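Local coordinates for protein coclaurine N-methyltransferase (Coptis japonica, PDB 6GKV) that probably transfers a methyl group from S-adenosyl-L-methionine to the ring nitrogen of coclaurine and related tetrahydroisoquinolines in alkaloid biosynthesis, at residues A[199-207]-A[256-267]. Sequence-based numbering, arbitrary orientation.
With SAH (S-adenosyl-L-homocysteine), chain C.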
# COMPACT_ATOMS: atom_id res chain seq x y z
N LEU A 199 -9.07 12.43 11.91
CA LEU A 199 -9.03 12.24 13.35
C LEU A 199 -7.81 11.43 13.74
O LEU A 199 -7.14 11.72 14.73
CB LEU A 199 -10.29 11.54 13.83
CG LEU A 199 -10.27 11.07 15.29
CD1 LEU A 199 -10.39 12.27 16.24
CD2 LEU A 199 -11.36 10.04 15.55
N PHE A 200 -7.51 10.43 12.92
CA PHE A 200 -6.44 9.45 13.18
C PHE A 200 -5.07 10.06 13.30
O PHE A 200 -4.21 9.51 13.99
CB PHE A 200 -6.41 8.38 12.07
CG PHE A 200 -7.46 7.32 12.23
CD1 PHE A 200 -8.66 7.58 12.86
CD2 PHE A 200 -7.21 6.02 11.78
CE1 PHE A 200 -9.63 6.58 13.03
CE2 PHE A 200 -8.18 5.01 11.95
CZ PHE A 200 -9.39 5.29 12.58
N GLU A 201 -4.86 11.19 12.61
CA GLU A 201 -3.61 11.94 12.71
C GLU A 201 -3.21 12.31 14.15
O GLU A 201 -2.03 12.58 14.43
CB GLU A 201 -3.70 13.22 11.86
CG GLU A 201 -3.76 12.97 10.33
CD GLU A 201 -5.17 12.94 9.77
OE1 GLU A 201 -6.07 12.39 10.43
OE2 GLU A 201 -5.40 13.51 8.68
N HIS A 202 -4.19 12.32 15.05
CA HIS A 202 -4.01 12.62 16.47
C HIS A 202 -3.90 11.37 17.33
O HIS A 202 -3.63 11.44 18.53
CB HIS A 202 -5.18 13.45 16.97
CG HIS A 202 -5.31 14.78 16.28
ND1 HIS A 202 -4.29 15.70 16.26
CD2 HIS A 202 -6.35 15.34 15.62
CE1 HIS A 202 -4.68 16.78 15.60
NE2 HIS A 202 -5.93 16.58 15.20
N MET A 203 -4.15 10.22 16.71
CA MET A 203 -4.13 8.95 17.41
C MET A 203 -2.78 8.30 17.22
O MET A 203 -1.94 8.83 16.52
CB MET A 203 -5.24 8.04 16.91
CG MET A 203 -6.60 8.70 16.88
SD MET A 203 -7.21 9.14 18.52
CE MET A 203 -7.64 10.86 18.28
N LYS A 204 -2.60 7.14 17.86
CA LYS A 204 -1.35 6.41 17.78
C LYS A 204 -1.61 4.96 17.41
O LYS A 204 -1.43 4.57 16.26
CB LYS A 204 -0.59 6.49 19.11
CG LYS A 204 -0.22 7.89 19.54
CD LYS A 204 0.64 8.58 18.48
CE LYS A 204 1.10 9.98 18.94
NZ LYS A 204 1.55 10.78 17.78
N ASN A 205 -2.05 4.17 18.39
CA ASN A 205 -2.29 2.75 18.17
C ASN A 205 -3.57 2.49 17.37
O ASN A 205 -4.66 2.32 17.94
CB ASN A 205 -2.35 2.00 19.50
CG ASN A 205 -2.40 0.49 19.31
OD1 ASN A 205 -2.93 -0.01 18.32
ND2 ASN A 205 -1.83 -0.24 20.26
N TYR A 206 -3.41 2.39 16.05
CA TYR A 206 -4.51 2.26 15.10
C TYR A 206 -5.18 0.90 15.14
O TYR A 206 -6.37 0.76 14.86
CB TYR A 206 -4.00 2.53 13.70
CG TYR A 206 -3.54 3.95 13.43
CD1 TYR A 206 -4.35 5.03 13.73
CD2 TYR A 206 -2.30 4.19 12.87
CE1 TYR A 206 -3.93 6.32 13.48
CE2 TYR A 206 -1.87 5.48 12.61
CZ TYR A 206 -2.68 6.54 12.92
OH TYR A 206 -2.26 7.83 12.64
N GLU A 207 -4.41 -0.12 15.47
CA GLU A 207 -4.99 -1.46 15.63
C GLU A 207 -6.05 -1.45 16.76
O GLU A 207 -7.13 -2.01 16.60
CB GLU A 207 -3.90 -2.50 15.90
CG GLU A 207 -4.41 -3.91 16.22
CD GLU A 207 -3.34 -4.82 16.81
OE1 GLU A 207 -2.16 -4.70 16.41
OE2 GLU A 207 -3.66 -5.65 17.68
N MET A 256 0.70 14.78 16.45
CA MET A 256 0.44 14.57 15.03
C MET A 256 1.27 13.46 14.42
O MET A 256 2.46 13.32 14.72
CB MET A 256 0.69 15.86 14.24
CG MET A 256 -0.48 16.84 14.29
SD MET A 256 -1.66 16.47 12.98
CE MET A 256 -0.51 15.93 11.75
N ILE A 257 0.62 12.67 13.57
CA ILE A 257 1.28 11.67 12.72
C ILE A 257 0.93 11.94 11.26
O ILE A 257 -0.22 12.30 10.93
CB ILE A 257 0.87 10.22 13.09
CG1 ILE A 257 1.65 9.72 14.30
CG2 ILE A 257 1.17 9.28 11.98
CD1 ILE A 257 1.20 8.34 14.75
N ILE A 258 1.92 11.85 10.38
CA ILE A 258 1.65 11.89 8.95
C ILE A 258 1.74 10.49 8.36
O ILE A 258 2.85 9.95 8.20
CB ILE A 258 2.64 12.81 8.20
CG1 ILE A 258 2.71 14.17 8.89
CG2 ILE A 258 2.24 12.94 6.73
CD1 ILE A 258 1.41 14.93 8.85
N PRO A 259 0.58 9.87 8.09
CA PRO A 259 0.63 8.51 7.51
C PRO A 259 1.01 8.52 6.02
O PRO A 259 0.89 9.53 5.34
CB PRO A 259 -0.82 7.98 7.72
CG PRO A 259 -1.61 9.11 8.39
CD PRO A 259 -0.80 10.38 8.22
N SER A 260 1.53 7.40 5.53
CA SER A 260 1.58 7.16 4.09
C SER A 260 0.18 7.03 3.56
O SER A 260 -0.75 6.72 4.31
CB SER A 260 2.35 5.89 3.78
OG SER A 260 1.76 4.83 4.52
N ALA A 261 0.02 7.24 2.26
CA ALA A 261 -1.28 7.01 1.65
C ALA A 261 -1.70 5.55 1.81
O ALA A 261 -2.89 5.25 1.87
CB ALA A 261 -1.27 7.42 0.19
N SER A 262 -0.72 4.65 1.92
CA SER A 262 -0.96 3.20 2.07
C SER A 262 -1.19 2.70 3.49
O SER A 262 -1.29 1.50 3.70
CB SER A 262 0.24 2.42 1.52
OG SER A 262 1.32 2.51 2.46
N PHE A 263 -1.23 3.61 4.45
CA PHE A 263 -0.92 3.25 5.84
C PHE A 263 -1.95 2.32 6.48
O PHE A 263 -1.59 1.32 7.11
CB PHE A 263 -0.76 4.52 6.72
CG PHE A 263 0.15 4.32 7.91
CD1 PHE A 263 1.50 4.05 7.71
CD2 PHE A 263 -0.33 4.39 9.20
CE1 PHE A 263 2.35 3.85 8.80
CE2 PHE A 263 0.52 4.19 10.31
CZ PHE A 263 1.84 3.91 10.11
N PHE A 264 -3.22 2.61 6.30
CA PHE A 264 -4.25 1.87 6.98
C PHE A 264 -4.59 0.59 6.25
O PHE A 264 -5.34 -0.24 6.75
CB PHE A 264 -5.46 2.76 7.19
CG PHE A 264 -5.13 3.96 8.01
CD1 PHE A 264 -4.76 3.82 9.33
CD2 PHE A 264 -5.16 5.23 7.46
CE1 PHE A 264 -4.42 4.93 10.12
CE2 PHE A 264 -4.83 6.34 8.23
CZ PHE A 264 -4.45 6.19 9.56
N LEU A 265 -3.97 0.41 5.08
CA LEU A 265 -3.98 -0.88 4.42
C LEU A 265 -3.33 -1.92 5.33
O LEU A 265 -3.49 -3.13 5.14
CB LEU A 265 -3.26 -0.82 3.06
CG LEU A 265 -3.83 0.15 2.00
CD1 LEU A 265 -3.06 0.05 0.70
CD2 LEU A 265 -5.33 -0.05 1.75
N TYR A 266 -2.56 -1.44 6.31
CA TYR A 266 -1.78 -2.32 7.16
C TYR A 266 -2.46 -2.55 8.49
O TYR A 266 -1.90 -3.17 9.39
CB TYR A 266 -0.38 -1.75 7.39
CG TYR A 266 0.54 -1.85 6.18
CD1 TYR A 266 1.12 -3.07 5.82
CD2 TYR A 266 0.84 -0.73 5.42
CE1 TYR A 266 1.95 -3.19 4.73
CE2 TYR A 266 1.70 -0.83 4.30
CZ TYR A 266 2.26 -2.06 3.98
OH TYR A 266 3.11 -2.17 2.90
N PHE A 267 -3.68 -2.02 8.61
CA PHE A 267 -4.46 -2.12 9.84
C PHE A 267 -5.85 -2.68 9.50
O PHE A 267 -6.86 -1.98 9.56
CB PHE A 267 -4.53 -0.75 10.54
CG PHE A 267 -3.23 -0.33 11.19
CD1 PHE A 267 -2.86 -0.85 12.45
CD2 PHE A 267 -2.38 0.55 10.56
CE1 PHE A 267 -1.66 -0.49 13.05
CE2 PHE A 267 -1.16 0.89 11.12
CZ PHE A 267 -0.80 0.38 12.38
N SAH C . -13.90 16.27 11.50
CA SAH C . -14.00 17.72 11.63
CB SAH C . -12.78 18.29 12.33
CG SAH C . -11.46 17.57 12.07
SD SAH C . -10.15 18.21 13.14
C SAH C . -14.17 18.40 10.28
O SAH C . -13.90 17.75 9.26
OXT SAH C . -14.56 19.57 10.18
C5' SAH C . -10.18 16.76 14.24
C4' SAH C . -11.46 16.61 15.06
O4' SAH C . -11.37 15.48 15.91
C3' SAH C . -11.73 17.81 15.96
O3' SAH C . -13.12 18.03 16.00
C2' SAH C . -11.30 17.38 17.34
O2' SAH C . -12.13 18.01 18.28
C1' SAH C . -11.53 15.87 17.27
N9 SAH C . -10.63 15.10 18.16
C8 SAH C . -9.25 15.16 18.25
N7 SAH C . -8.85 14.28 19.20
C5 SAH C . -9.94 13.66 19.73
C6 SAH C . -10.11 12.69 20.72
N6 SAH C . -9.06 12.18 21.38
N1 SAH C . -11.39 12.26 21.04
C2 SAH C . -12.48 12.79 20.38
N3 SAH C . -12.31 13.75 19.39
C4 SAH C . -11.06 14.17 19.08
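Tyr206 and Phe264 meet in a T-shaped stack: the edge of Phe264 stands over the centre of the phenol ring, with CE1 of Phe264 3.6 Å from CG of Tyr206 and the two planes at 83°. The opposite face of Tyr206 is covered by the carbonyl oxygen of Lys204, so the ring is sandwiched. Its own edge turns toward the face of Phe267, and CB of Tyr206 lies 3.7 Å above the centroid of that ring, 8° from its normal, as a CH-pi contact. Phe263 adds a rim-to-rim neighbour, and Phe200 turns its edge toward the face of Phe264 in an offset edge-to-face pair, CD2 of Phe200 lying 3.4 Å from CE1 of Phe264, completing a five-ring aromatic cluster.

With CG anti to its carbonyl carbon (chi1 -67°), Tyr206 sends its hydroxyl back along its own segment, where OH donates to O of Phe200 at 2.9 Å. That oxygen also accepts from N of Met203, the two donors arriving from opposite faces of the carbonyl plane. Without the phenol of Tyr206, as with an alanine here, the edge of Phe264 is likely to lose the face it rests on, leaving a gap beneath it, and O of Phe200 its hydroxyl donor.

Beyond the rings, N of Ile257 donates to O of Glu201 at 2.8 Å, and SD of Met256 lies obliquely 4.0 Å from CE1 of His202. His202 is steadied by Tyr75 and the carbonyl of Thr255, while the Glu201 carboxylate accepts from N of Ile228 on strand 221-230.

The aromatic cluster thus joins the 3-10 turn after strand 191-197 and the start of helix 206-215 to segment 256-267, alongside the Rossmann-type methyltransferase sheet. His202 touches N-methylheliamine and approaches S-adenosyl-L-homocysteine, CD2 to C8 3.9 Å, so apolar packing and buried backbone bonds probably help position the wall shared by both ligands.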